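Long-range contacts in SnoaL-like domain-containing protein (Burkholderia xenovorans LB400, PDB 3EN8), which is of unknown function but binds a calcium ion and belongs to the SnoaL-like family of the NTF2-like fold: residues 27-31 and 101-106; 30-36 and 46-51; 75-81 and 92-98. All coordinates share one frame. Where two conformers were deposited one is given. Residues are numbered along the deposited sequence.

Interaction 1: 27-31 and 101-106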
loop_
_atom_site.group_PDB
_atom_site.type_symbol
_atom_site.label_atom_id
_atom_site.label_comp_id
_atom_site.label_asym_id
_atom_site.label_seq_id
_atom_site.Cartn_x
_atom_site.Cartn_y
_atom_site.Cartn_z
ATOM N N HIS A 27 18.902 3.141 -7.189
ATOM C CA HIS A 27 18.352 4.473 -7.434
ATOM C C HIS A 27 18.353 4.866 -8.881
ATOM O O HIS A 27 17.984 5.967 -9.242
ATOM C CB HIS A 27 18.964 5.500 -6.488
ATOM C CG HIS A 27 18.569 5.247 -5.074
ATOM N ND1 HIS A 27 19.231 4.335 -4.282
ATOM C CD2 HIS A 27 17.528 5.698 -4.338
ATOM C CE1 HIS A 27 18.638 4.272 -3.100
ATOM N NE2 HIS A 27 17.599 5.079 -3.111
ATOM N N ASP A 28 18.671 3.891 -9.714
ATOM C CA ASP A 28 18.727 4.108 -11.160
ATOM C C ASP A 28 17.353 4.407 -11.720
ATOM O O ASP A 28 17.186 5.111 -12.714
ATOM C CB ASP A 28 19.260 2.869 -11.870
ATOM C CG ASP A 28 19.305 3.048 -13.365
ATOM O OD1 ASP A 28 20.079 3.923 -13.794
ATOM O OD2 ASP A 28 18.569 2.342 -14.096
ATOM N N ILE A 29 16.369 3.845 -11.046
ATOM C CA ILE A 29 14.967 3.847 -11.532
ATOM C C ILE A 29 14.278 5.205 -11.385
ATOM O O ILE A 29 13.221 5.443 -11.959
ATOM C CB ILE A 29 14.103 2.732 -10.851
ATOM C CG1 ILE A 29 12.931 2.345 -11.762
ATOM C CG2 ILE A 29 13.599 3.193 -9.433
ATOM C CD1 ILE A 29 12.110 1.090 -11.260
ATOM N N TYR A 30 14.881 6.112 -10.619
ATOM C CA TYR A 30 14.202 7.394 -10.279
ATOM C C TYR A 30 14.519 8.514 -11.229
ATOM O O TYR A 30 15.636 8.679 -11.691
ATOM C CB TYR A 30 14.524 7.906 -8.853
ATOM C CG TYR A 30 14.138 6.933 -7.791
ATOM C CD1 TYR A 30 12.839 6.902 -7.288
ATOM C CD2 TYR A 30 15.083 6.017 -7.276
ATOM C CE1 TYR A 30 12.458 5.971 -6.328
ATOM C CE2 TYR A 30 14.724 5.104 -6.296
ATOM C CZ TYR A 30 13.421 5.083 -5.815
ATOM O OH TYR A 30 13.020 4.166 -4.873
ATOM N N ASP A 31 13.510 9.319 -11.494
ATOM C CA ASP A 31 13.793 10.653 -12.021
ATOM C C ASP A 31 14.684 11.399 -11.041
ATOM O O ASP A 31 14.610 11.189 -9.847
ATOM C CB ASP A 31 12.509 11.445 -12.196
ATOM C CG ASP A 31 12.737 12.765 -12.879
ATOM O OD1 ASP A 31 12.827 12.769 -14.117
ATOM O OD2 ASP A 31 12.800 13.802 -12.191
ATOM N N GLY A 101 9.244 6.355 -18.014
ATOM C CA GLY A 101 10.007 5.188 -17.645
ATOM C C GLY A 101 10.795 5.357 -16.378
ATOM O O GLY A 101 11.590 4.497 -15.994
ATOM N N LYS A 102 10.535 6.453 -15.690
ATOM C CA LYS A 102 11.236 6.725 -14.442
ATOM C C LYS A 102 10.252 7.073 -13.321
ATOM O O LYS A 102 9.197 7.600 -13.536
ATOM C CB LYS A 102 12.274 7.847 -14.647
ATOM C CG LYS A 102 13.415 7.512 -15.601
ATOM C CD LYS A 102 14.303 6.402 -15.022
ATOM C CE LYS A 102 15.590 6.213 -15.822
ATOM N NZ LYS A 102 16.335 4.975 -15.481
ATOM N N VAL A 103 10.629 6.729 -12.115
ATOM C CA VAL A 103 9.786 6.998 -10.930
ATOM C C VAL A 103 9.822 8.473 -10.603
ATOM O O VAL A 103 10.896 9.049 -10.402
ATOM C CB VAL A 103 10.243 6.145 -9.736
ATOM C CG1 VAL A 103 9.484 6.563 -8.476
ATOM C CG2 VAL A 103 10.008 4.652 -10.037
ATOM N N VAL A 104 8.655 9.114 -10.539
ATOM C CA VAL A 104 8.648 10.524 -10.161
ATOM C C VAL A 104 8.134 10.734 -8.745
ATOM O O VAL A 104 8.372 11.783 -8.128
ATOM C CB VAL A 104 7.850 11.388 -11.158
ATOM C CG1 VAL A 104 8.489 11.314 -12.571
ATOM C CG2 VAL A 104 6.320 11.019 -11.184
ATOM N N HIS A 105 7.376 9.754 -8.274
ATOM C CA HIS A 105 6.793 9.789 -6.918
ATOM C C HIS A 105 6.644 8.369 -6.354
ATOM O O HIS A 105 6.030 7.493 -6.944
ATOM C CB HIS A 105 5.450 10.531 -6.950
ATOM C CG HIS A 105 4.878 10.883 -5.594
ATOM N ND1 HIS A 105 3.764 11.688 -5.465
ATOM C CD2 HIS A 105 5.248 10.552 -4.333
ATOM C CE1 HIS A 105 3.482 11.853 -4.179
ATOM N NE2 HIS A 105 4.356 11.159 -3.469
ATOM N N GLU A 106 7.276 8.151 -5.222
ATOM C CA GLU A 106 7.154 6.897 -4.489
ATOM C C GLU A 106 6.521 7.229 -3.165
ATOM O O GLU A 106 6.836 8.246 -2.591
ATOM C CB GLU A 106 8.537 6.283 -4.249
ATOM C CG GLU A 106 8.493 4.982 -3.440
ATOM C CD GLU A 106 9.845 4.268 -3.358
ATOM O OE1 GLU A 106 10.916 4.874 -3.665
ATOM O OE2 GLU A 106 9.812 3.076 -2.961
HETATM O O HOH W 1 12.202 1.718 -3.204
#

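Interaction 2: 30-36 and 46-51. With CA (calcium ion), chain B.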
loop_
_atom_site.group_PDB
_atom_site.type_symbol
_atom_site.label_atom_id
_atom_site.label_comp_id
_atom_site.label_asym_id
_atom_site.label_seq_id
_atom_site.Cartn_x
_atom_site.Cartn_y
_atom_site.Cartn_z
ATOM N N TYR A 30 14.881 6.112 -10.619
ATOM C CA TYR A 30 14.202 7.394 -10.279
ATOM C C TYR A 30 14.519 8.514 -11.229
ATOM O O TYR A 30 15.636 8.679 -11.691
ATOM C CB TYR A 30 14.524 7.906 -8.853
ATOM C CG TYR A 30 14.138 6.933 -7.791
ATOM C CD1 TYR A 30 12.839 6.902 -7.288
ATOM C CD2 TYR A 30 15.083 6.017 -7.276
ATOM C CE1 TYR A 30 12.458 5.971 -6.328
ATOM C CE2 TYR A 30 14.724 5.104 -6.296
ATOM C CZ TYR A 30 13.421 5.083 -5.815
ATOM O OH TYR A 30 13.020 4.166 -4.873
ATOM N N ASP A 31 13.510 9.319 -11.494
ATOM C CA ASP A 31 13.793 10.653 -12.021
ATOM C C ASP A 31 14.684 11.399 -11.041
ATOM O O ASP A 31 14.610 11.189 -9.847
ATOM C CB ASP A 31 12.509 11.445 -12.196
ATOM C CG ASP A 31 12.737 12.765 -12.879
ATOM O OD1 ASP A 31 12.827 12.769 -14.117
ATOM O OD2 ASP A 31 12.800 13.802 -12.191
ATOM N N ASP A 32 15.459 12.340 -11.561
ATOM C CA ASP A 32 16.341 13.143 -10.704
ATOM C C ASP A 32 15.592 13.873 -9.600
ATOM O O ASP A 32 16.085 14.014 -8.475
ATOM C CB ASP A 32 17.192 14.114 -11.523
ATOM C CG ASP A 32 16.390 15.279 -12.095
ATOM O OD1 ASP A 32 15.210 15.063 -12.469
ATOM O OD2 ASP A 32 16.944 16.426 -12.179
ATOM N N ASP A 33 14.391 14.319 -9.933
ATOM C CA ASP A 33 13.573 15.101 -9.017
ATOM C C ASP A 33 12.484 14.267 -8.332
ATOM O O ASP A 33 11.508 14.797 -7.810
ATOM C CB ASP A 33 12.942 16.286 -9.737
ATOM C CG ASP A 33 13.964 17.156 -10.395
ATOM O OD1 ASP A 33 14.841 17.655 -9.700
ATOM O OD2 ASP A 33 13.906 17.272 -11.613
ATOM N N ALA A 34 12.676 12.958 -8.343
ATOM C CA ALA A 34 11.761 12.044 -7.688
ATOM C C ALA A 34 11.543 12.487 -6.244
ATOM O O ALA A 34 12.463 12.926 -5.557
ATOM C CB ALA A 34 12.312 10.576 -7.681
ATOM N N ILE A 35 10.308 12.315 -5.812
ATOM C CA ILE A 35 9.916 12.486 -4.399
ATOM C C ILE A 35 9.525 11.147 -3.784
ATOM O O ILE A 35 8.968 10.274 -4.445
ATOM C CB ILE A 35 8.804 13.562 -4.199
ATOM C CG1 ILE A 35 7.524 13.208 -4.957
ATOM C CG2 ILE A 35 9.340 14.921 -4.695
ATOM C CD1 ILE A 35 6.265 14.085 -4.651
ATOM N N CYS A 36 9.859 11.017 -2.507
ATOM C CA CYS A 36 9.524 9.836 -1.732
ATOM C C CYS A 36 8.903 10.257 -0.416
ATOM O O CYS A 36 9.516 10.965 0.368
ATOM C CB CYS A 36 10.745 8.961 -1.476
ATOM S SG CYS A 36 10.301 7.354 -0.750
ATOM N N LEU A 46 13.013 14.893 -1.208
ATOM C CA LEU A 46 13.044 15.469 -2.551
ATOM C C LEU A 46 14.379 15.200 -3.235
ATOM O O LEU A 46 15.427 15.623 -2.768
ATOM C CB LEU A 46 12.765 16.986 -2.471
ATOM C CG LEU A 46 11.415 17.381 -1.824
ATOM C CD1 LEU A 46 11.538 18.600 -0.922
ATOM C CD2 LEU A 46 10.313 17.588 -2.850
ATOM N N GLY A 47 14.312 14.490 -4.350
ATOM C CA GLY A 47 15.482 14.182 -5.165
ATOM C C GLY A 47 16.119 12.843 -4.980
ATOM O O GLY A 47 16.283 12.332 -3.880
ATOM N N ARG A 48 16.476 12.272 -6.113
ATOM C CA ARG A 48 17.151 10.985 -6.184
ATOM C C ARG A 48 18.429 10.953 -5.333
ATOM O O ARG A 48 18.711 9.979 -4.638
ATOM C CB ARG A 48 17.470 10.691 -7.652
ATOM C CG ARG A 48 18.122 9.362 -7.910
ATOM C CD ARG A 48 18.261 9.106 -9.405
ATOM N NE ARG A 48 18.712 10.276 -10.147
ATOM C CZ ARG A 48 18.766 10.341 -11.468
ATOM N NH1 ARG A 48 18.380 9.299 -12.186
ATOM N NH2 ARG A 48 19.201 11.447 -12.070
HETATM N N MSE A 49 19.175 12.049 -5.367
HETATM C CA MSE A 49 20.463 12.113 -4.686
HETATM C C MSE A 49 20.251 12.001 -3.192
HETATM O O MSE A 49 20.923 11.242 -2.506
HETATM C CB MSE A 49 21.184 13.433 -5.001
HETATM C CG MSE A 49 22.449 13.621 -4.202
HETATM SE SE MSE A 49 23.248 15.355 -4.537
HETATM C CE MSE A 49 22.061 16.414 -3.400
ATOM N N ASN A 50 19.285 12.771 -2.719
ATOM C CA ASN A 50 18.965 12.863 -1.276
ATOM C C ASN A 50 18.413 11.533 -0.813
ATOM O O ASN A 50 18.761 11.044 0.255
ATOM C CB ASN A 50 17.979 14.004 -0.939
ATOM C CG ASN A 50 18.679 15.339 -0.732
ATOM O OD1 ASN A 50 19.911 15.425 -0.765
ATOM N ND2 ASN A 50 17.895 16.385 -0.515
ATOM N N LEU A 51 17.570 10.939 -1.663
ATOM C CA LEU A 51 16.913 9.668 -1.333
ATOM C C LEU A 51 17.958 8.566 -1.143
ATOM O O LEU A 51 17.942 7.818 -0.173
ATOM C CB LEU A 51 15.910 9.266 -2.432
ATOM C CG LEU A 51 15.040 8.054 -2.115
ATOM C CD1 LEU A 51 14.216 8.258 -0.836
ATOM C CD2 LEU A 51 14.162 7.746 -3.344
HETATM CA CA CA B . 15.923 18.322 -12.410
HETATM O O HOH W 2 18.748 14.177 -7.437
HETATM O O HOH W 3 16.602 19.451 -10.473
#

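Interaction 3: 75-81 and 92-98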
loop_
_atom_site.group_PDB
_atom_site.type_symbol
_atom_site.label_atom_id
_atom_site.label_comp_id
_atom_site.label_asym_id
_atom_site.label_seq_id
_atom_site.Cartn_x
_atom_site.Cartn_y
_atom_site.Cartn_z
ATOM N N ASN A 75 1.287 3.541 -15.671
ATOM C CA ASN A 75 2.376 4.212 -14.973
ATOM C C ASN A 75 2.221 4.059 -13.456
ATOM O O ASN A 75 3.007 4.608 -12.711
ATOM C CB ASN A 75 2.474 5.685 -15.342
ATOM C CG ASN A 75 3.197 5.918 -16.650
ATOM O OD1 ASN A 75 4.149 5.205 -16.986
ATOM N ND2 ASN A 75 2.762 6.937 -17.391
ATOM N N LEU A 76 1.257 3.242 -13.035
ATOM C CA LEU A 76 1.022 2.997 -11.599
ATOM C C LEU A 76 1.471 1.611 -11.186
ATOM O O LEU A 76 0.958 0.604 -11.699
ATOM C CB LEU A 76 -0.456 3.180 -11.261
ATOM C CG LEU A 76 -0.867 3.041 -9.784
ATOM C CD1 LEU A 76 -0.140 4.115 -8.928
ATOM C CD2 LEU A 76 -2.377 3.194 -9.658
ATOM N N TRP A 77 2.357 1.583 -10.192
ATOM C CA TRP A 77 3.001 0.350 -9.755
ATOM C C TRP A 77 2.977 0.228 -8.233
ATOM O O TRP A 77 3.129 1.191 -7.493
ATOM C CB TRP A 77 4.418 0.268 -10.331
ATOM C CG TRP A 77 4.287 0.084 -11.831
ATOM C CD1 TRP A 77 4.026 1.049 -12.747
ATOM C CD2 TRP A 77 4.273 -1.156 -12.532
ATOM N NE1 TRP A 77 3.844 0.489 -14.000
ATOM C CE2 TRP A 77 3.976 -0.872 -13.880
ATOM C CE3 TRP A 77 4.467 -2.495 -12.148
ATOM C CZ2 TRP A 77 3.918 -1.867 -14.835
ATOM C CZ3 TRP A 77 4.373 -3.453 -13.077
ATOM C CH2 TRP A 77 4.094 -3.144 -14.421
ATOM N N ILE A 78 2.744 -0.989 -7.790
ATOM C CA ILE A 78 2.753 -1.258 -6.366
ATOM C C ILE A 78 3.393 -2.584 -6.001
ATOM O O ILE A 78 3.030 -3.656 -6.476
ATOM C CB ILE A 78 1.358 -1.091 -5.733
ATOM C CG1 ILE A 78 1.493 -1.166 -4.213
ATOM C CG2 ILE A 78 0.321 -2.094 -6.291
ATOM C CD1 ILE A 78 0.205 -0.810 -3.491
ATOM N N THR A 79 4.373 -2.448 -5.137
ATOM C CA THR A 79 5.198 -3.570 -4.704
ATOM C C THR A 79 4.936 -3.792 -3.229
ATOM O O THR A 79 5.017 -2.874 -2.404
ATOM C CB THR A 79 6.723 -3.360 -4.960
ATOM O OG1 THR A 79 6.985 -3.131 -6.338
ATOM C CG2 THR A 79 7.523 -4.588 -4.453
ATOM N N GLU A 80 4.600 -5.037 -2.941
ATOM C CA GLU A 80 4.454 -5.538 -1.597
ATOM C C GLU A 80 5.657 -6.393 -1.307
ATOM O O GLU A 80 5.999 -7.295 -2.074
ATOM C CB GLU A 80 3.175 -6.385 -1.464
ATOM C CG GLU A 80 1.834 -5.634 -1.672
ATOM C CD GLU A 80 0.711 -6.600 -1.786
ATOM O OE1 GLU A 80 0.432 -7.253 -0.761
ATOM O OE2 GLU A 80 0.133 -6.717 -2.901
ATOM N N TYR A 81 6.305 -6.117 -0.207
ATOM C CA TYR A 81 7.588 -6.816 0.074
ATOM C C TYR A 81 7.859 -6.750 1.526
ATOM O O TYR A 81 7.257 -5.982 2.219
ATOM C CB TYR A 81 8.765 -6.241 -0.721
ATOM C CG TYR A 81 9.185 -4.778 -0.485
ATOM C CD1 TYR A 81 8.441 -3.707 -1.017
ATOM C CD2 TYR A 81 10.328 -4.469 0.211
ATOM C CE1 TYR A 81 8.829 -2.409 -0.823
ATOM C CE2 TYR A 81 10.745 -3.146 0.400
ATOM C CZ TYR A 81 9.977 -2.100 -0.125
ATOM O OH TYR A 81 10.403 -0.776 0.078
ATOM N N THR A 92 6.017 -4.176 3.919
ATOM C CA THR A 92 6.249 -2.911 3.252
ATOM C C THR A 92 5.462 -2.832 1.941
ATOM O O THR A 92 5.168 -3.819 1.267
ATOM C CB THR A 92 7.778 -2.666 3.061
ATOM O OG1 THR A 92 8.460 -2.872 4.311
ATOM C CG2 THR A 92 8.041 -1.223 2.590
ATOM N N VAL A 93 5.042 -1.631 1.671
ATOM C CA VAL A 93 4.339 -1.278 0.421
ATOM C C VAL A 93 5.011 -0.087 -0.191
ATOM O O VAL A 93 5.219 0.924 0.445
ATOM C CB VAL A 93 2.838 -0.965 0.652
ATOM C CG1 VAL A 93 2.184 -0.463 -0.666
ATOM C CG2 VAL A 93 2.085 -2.192 1.175
ATOM N N SER A 94 5.384 -0.229 -1.454
ATOM C CA SER A 94 5.904 0.873 -2.193
ATOM C C SER A 94 4.995 1.132 -3.414
ATOM O O SER A 94 4.895 0.269 -4.320
ATOM C CB SER A 94 7.338 0.569 -2.681
ATOM O OG SER A 94 7.796 1.445 -3.704
ATOM N N ILE A 95 4.423 2.311 -3.415
ATOM C CA ILE A 95 3.533 2.767 -4.484
ATOM C C ILE A 95 4.344 3.682 -5.370
ATOM O O ILE A 95 4.835 4.717 -4.892
ATOM C CB ILE A 95 2.298 3.536 -3.931
ATOM C CG1 ILE A 95 1.554 2.768 -2.870
ATOM C CG2 ILE A 95 1.401 3.997 -5.101
ATOM C CD1 ILE A 95 0.724 3.697 -1.955
HETATM N N MSE A 96 4.516 3.322 -6.641
HETATM C CA MSE A 96 5.356 4.135 -7.531
HETATM C C MSE A 96 4.601 4.655 -8.728
HETATM O O MSE A 96 3.891 3.932 -9.406
HETATM C CB MSE A 96 6.595 3.384 -8.015
HETATM C CG MSE A 96 7.653 3.156 -6.919
HETATM SE SE MSE A 96 8.936 1.856 -7.569
HETATM C CE MSE A 96 10.235 2.072 -6.168
ATOM N N GLU A 97 4.813 5.935 -8.964
ATOM C CA GLU A 97 4.297 6.604 -10.179
ATOM C C GLU A 97 5.440 6.932 -11.105
ATOM O O GLU A 97 6.428 7.595 -10.734
ATOM C CB GLU A 97 3.581 7.864 -9.787
ATOM C CG GLU A 97 2.475 7.655 -8.815
ATOM C CD GLU A 97 2.150 8.916 -8.072
ATOM O OE1 GLU A 97 1.717 9.888 -8.715
ATOM O OE2 GLU A 97 2.349 8.933 -6.847
ATOM N N PHE A 98 5.261 6.458 -12.332
ATOM C CA PHE A 98 6.205 6.566 -13.416
ATOM C C PHE A 98 5.800 7.625 -14.442
ATOM O O PHE A 98 4.620 7.900 -14.703
ATOM C CB PHE A 98 6.357 5.202 -14.173
ATOM C CG PHE A 98 7.178 4.157 -13.436
ATOM C CD1 PHE A 98 6.661 3.479 -12.344
ATOM C CD2 PHE A 98 8.461 3.863 -13.844
ATOM C CE1 PHE A 98 7.406 2.551 -11.684
ATOM C CE2 PHE A 98 9.234 2.925 -13.161
ATOM C CZ PHE A 98 8.687 2.255 -12.096
HETATM O O HOH W 4 6.576 -0.357 -6.491
#

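Interaction 1: 27-31 and 101-106
In this NTF2-like fold, a cone-like assembly of a curved sheet and helices, residues 27-31 form a type I turn (His27 to Tyr30) and then join the start of strand 102-111 through a short parallel bridge. The bridge pairs Tyr30 with Val103, their CA atoms 4.5 Å apart. Two backbone hydrogen bonds define it: Val103 N donates to Ile29 O (2.9 Å, 174° at the hydrogen) and Asp31 N to Val103 O (2.8 Å, 153°). Both bonds use the peptide groups of Val103, as expected when one strand straddles a residue of its parallel neighbour. The pairing is brief: CA 28 to 31 and CA 101 to 106 run 83° apart, and the chain turns a corner at Val104. There Val104 and His105 both face Glu97 of strand 88-99, a classic beta bulge.

Apolar contacts gather round Val103, which has the largest area covered here: its CG1 lies 3.6 Å from Tyr30 CD1 and its CG2 3.9 Å from Ile29 CG2. Ile29 also packs on helix 3-20, so the bridge is tied to the helical layer.

Charged and polar side chains flank this apolar group. Lys102 NZ donates to Asp28 O at 2.9 Å, whereas its salt bridge to Asp28 OD2 is long, at 3.7 Å. In the interior, Glu106 OE1 forms a salt bridge with Arg55, and its OE2 is hydrogen-bonded to Ser94. Tyr30 OH donates to Glu106 OE1 at 2.5 Å, and water 1 donates to both Tyr30 OH (3.1 Å) and Glu106 OE2 (2.8 Å).

Interaction 2: 30-36 and 46-51
Leu51 forms the apolar centre of a strand-to-helix junction in the NTF2-like fold, where helix 48-57 starts beside the corner between strands 30-31 and 34-38. Its CD2 sits over the face of the Tyr30 ring, 3.9 Å from the centroid and 18° off the normal, a CH-pi contact. Its CD1 meets Cys36 CB at 3.6 Å. Leu51 thereby touches the residues that begin and end segment 30-36, while the hydroxyl of Tyr30 is bonded beyond this contact, to Glu106 and Arg55.

Nearer the surface, Ile35 and Leu46 make an antiparallel non-hydrogen-bonded pair (CA atoms 4.7 Å apart) with Ile35 CG2 3.4 Å from Leu46 CD2. Next to it the backbone takes over: Gly47 N donates to Ala34 O at 2.7 Å, and Arg48 N to Asp32 O at 3.0 Å, with 167° at the hydrogen. Gly47 is the helix N-cap; at its phi/psi of 98/138° a CB would jam against the preceding carbonyl. Water 2 extends the link, donating to Asp32 O and accepting from Met49 N, a selenomethionine.

Arg48, the residue with the most area covered, runs its side chain along the corner, and one face of its guanidinium lies against Asp32 CA and Asp31 O. The corner itself is a type I turn, Asp31 to Ala34, with an Asx turn in which Asp31 OD2 accepts from Asp33 N at 2.8 Å. Asp32 and Asp33 supply carboxylates to the calcium site: the ion is bound by Asp32 OD2 at 2.2 Å, Asp33 OD2 at 2.4 Å and water 3 at 2.3 Å.

Interaction 3: 75-81 and 92-98
Tyr81, Thr92 and Phe98, the residues with most surface covered, lie at the two ends of this contact within the antiparallel beta hairpin of strands 76-85 and 88-99, part of the curved sheet of the NTF2-like fold. The strand axes approach to 4.7 Å at 161°. Tyr81 and Thr92 are a hydrogen-bonded pair (Tyr81 N to Thr92 O 3.0 Å, Thr92 N to Tyr81 O 2.8 Å), and Thr92 CB lies over the Tyr81 ring, 3.9 Å from its centroid and 10° off the normal. Thr79-Ser94 and Trp77-Met96 repeat the pairing on this helix-facing side, where Trp77 and Met96, a selenomethionine, pack on Leu11. The reverse face carries Ile78, Glu80, Val93 and Glu97, which meet the second subunit, with Ile78 packing on Ile78 of that subunit.

At the far end the Phe98 and Trp77 rings meet obliquely, CD1 to CD1 at 3.6 Å. Phe98 N donates to Asn75 O at 2.9 Å.

Overall arrangement
Interaction 3 is the core contact, with 12 of 14 touching residues buried and its centre about 6 Å from that of the chain; interactions 1 and 2, with centres at about 12 and 14 Å, are only partly buried. Regular backbone pairing dominates the hairpin, whereas the outer two combine short bridges with charged side chains, turns and, in interaction 2, calcium. Strand 30-31 serves both of these, Tyr30 and Asp31 being shared. Strand 102-111 joins all three: Glu106 N approaches Ile35 O at 2.8 Å, and Val104 N approaches Glu97 O at 2.7 Å, both probable hydrogen bonds. The first turn of helix 48-57 belongs to interaction 2, while its Arg55 reaches interaction 1; the subunit interface chiefly involves interaction 3.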